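Local atomic coordinates of ketosynthase (Streptomyces sp. MSC090213JE08, PDB entry 6KXD), a protein that probably catalyses the decarboxylative condensation of malonyl-ACP with a growing acyl chain, as the ketosynthase of a highly reducing type II polyketide synthase. Residues A[275-280]-A[397-402]. Sequence-based numbering, arbitrary orientation.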
loop_
_atom_site.group_PDB
_atom_site.type_symbol
_atom_site.label_atom_id
_atom_site.label_comp_id
_atom_site.label_asym_id
_atom_site.label_seq_id
_atom_site.Cartn_x
_atom_site.Cartn_y
_atom_site.Cartn_z
ATOM N N ASP A 275 -10.466 6.725 19.742
ATOM C CA ASP A 275 -10.875 5.309 19.958
ATOM C C ASP A 275 -10.099 4.400 18.993
ATOM O O ASP A 275 -9.612 3.316 19.377
ATOM C CB ASP A 275 -12.397 5.151 19.790
ATOM C CG ASP A 275 -13.210 5.757 20.934
ATOM O OD1 ASP A 275 -12.593 6.340 21.880
ATOM O OD2 ASP A 275 -14.454 5.625 20.892
ATOM N N GLY A 276 -9.977 4.872 17.746
ATOM C CA GLY A 276 -9.269 4.143 16.709
ATOM C C GLY A 276 -7.800 3.946 17.052
ATOM O O GLY A 276 -7.251 2.836 17.001
ATOM N N ILE A 277 -7.129 5.021 17.461
ATOM C CA ILE A 277 -5.724 4.887 17.889
ATOM C C ILE A 277 -5.637 3.941 19.098
ATOM O O ILE A 277 -4.774 3.081 19.170
ATOM C CB ILE A 277 -5.095 6.252 18.190
ATOM C CG1 ILE A 277 -5.166 7.184 16.978
ATOM C CG2 ILE A 277 -3.660 6.073 18.686
ATOM C CD1 ILE A 277 -4.671 8.560 17.245
ATOM N N ALA A 278 -6.520 4.130 20.085
ATOM C CA ALA A 278 -6.469 3.326 21.289
ATOM C C ALA A 278 -6.648 1.838 20.942
ATOM O O ALA A 278 -5.935 0.984 21.433
ATOM C CB ALA A 278 -7.512 3.826 22.283
ATOM N N ARG A 279 -7.578 1.531 20.038
ATOM C CA ARG A 279 -7.805 0.141 19.619
ATOM C C ARG A 279 -6.528 -0.448 19.017
ATOM O O ARG A 279 -6.205 -1.558 19.246
ATOM C CB ARG A 279 -8.968 0.073 18.627
ATOM C CG ARG A 279 -10.312 -0.217 19.277
ATOM C CD ARG A 279 -11.414 -0.564 18.271
ATOM N NE ARG A 279 -10.925 -1.090 16.991
ATOM C CZ ARG A 279 -10.602 -2.363 16.746
ATOM N NH1 ARG A 279 -10.784 -3.314 17.654
ATOM N NH2 ARG A 279 -10.078 -2.672 15.576
ATOM N N GLY A 280 -5.876 0.316 18.152
ATOM C CA GLY A 280 -4.635 -0.108 17.528
ATOM C C GLY A 280 -3.558 -0.417 18.547
ATOM O O GLY A 280 -2.902 -1.445 18.482
ATOM N N GLY A 397 -8.303 6.935 8.388
ATOM C CA GLY A 397 -8.415 6.315 9.693
ATOM C C GLY A 397 -7.525 5.111 9.899
ATOM O O GLY A 397 -7.832 4.225 10.690
ATOM N N ASN A 398 -6.423 5.030 9.158
ATOM C CA ASN A 398 -5.615 3.883 9.159
ATOM C C ASN A 398 -4.614 4.024 10.297
ATOM O O ASN A 398 -3.812 4.965 10.278
ATOM C CB ASN A 398 -4.843 3.766 7.855
ATOM C CG ASN A 398 -5.663 3.258 6.681
ATOM O OD1 ASN A 398 -5.067 2.932 5.674
ATOM N ND2 ASN A 398 -6.980 3.134 6.791
ATOM N N ASN A 399 -4.702 3.146 11.279
ATOM C CA ASN A 399 -3.760 3.143 12.358
ATOM C C ASN A 399 -2.996 1.830 12.363
ATOM O O ASN A 399 -3.579 0.746 12.174
ATOM C CB ASN A 399 -4.432 3.313 13.720
ATOM C CG ASN A 399 -5.352 4.502 13.773
ATOM O OD1 ASN A 399 -4.912 5.654 13.718
ATOM N ND2 ASN A 399 -6.654 4.225 13.871
ATOM N N ALA A 400 -1.694 1.931 12.622
ATOM C CA ALA A 400 -0.829 0.814 12.801
ATOM C C ALA A 400 0.156 1.129 13.937
ATOM O O ALA A 400 0.830 2.135 13.914
ATOM C CB ALA A 400 -0.066 0.511 11.540
ATOM N N VAL A 401 0.248 0.192 14.863
ATOM C CA VAL A 401 1.098 0.297 16.035
ATOM C C VAL A 401 1.983 -0.937 16.071
ATOM O O VAL A 401 1.496 -2.068 15.922
ATOM C CB VAL A 401 0.233 0.426 17.300
ATOM C CG1 VAL A 401 1.122 0.501 18.526
ATOM C CG2 VAL A 401 -0.701 1.614 17.186
ATOM N N LEU A 402 3.294 -0.711 16.190
ATOM C CA LEU A 402 4.286 -1.731 16.171
ATOM C C LEU A 402 4.994 -1.773 17.527
ATOM O O LEU A 402 5.292 -0.714 18.072
ATOM C CB LEU A 402 5.269 -1.381 15.060
ATOM C CG LEU A 402 6.537 -2.219 14.957
ATOM C CD1 LEU A 402 6.217 -3.595 14.410
ATOM C CD2 LEU A 402 7.571 -1.508 14.090
#
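N399 lays its amide against the backbone of G276, where N399 ND2 lies 3.4 Å from G276 C. A beta carbon at G276 would point at the strand and crowd that nitrogen; G276 and G280 together present bare backbone here, which probably lets the helix settle close onto the sheet. CG of N399 stands anti to the residue's own carbonyl carbon (chi1 -52°), which carries the amide across to the helix. N399 ND2 is also 3.5 Å from G276 O, at an angle too poor for a hydrogen bond; its bonds go instead to D265 and S263, and the S263 hydroxyl bonds in turn to G276 O. At the other end, N399 OD1 is held by S393 and rests 3.6 Å from I277 CG1, the two side chains crossing at about a right angle. Bonds at both ends thus fix the rotation of a buried polar group. One helical turn on, V401 CG2 lies 3.8 Å from G280 C. The axes of 275-280 and 398-402 come within 7.8 Å and run in the same general direction, 31° apart. A400 points away, touching helix 172-185, so the sheet lies between outer helix 274-288 and the inner helical layer, as in the alpha-beta-alpha-beta-alpha thiolase fold of ketosynthases.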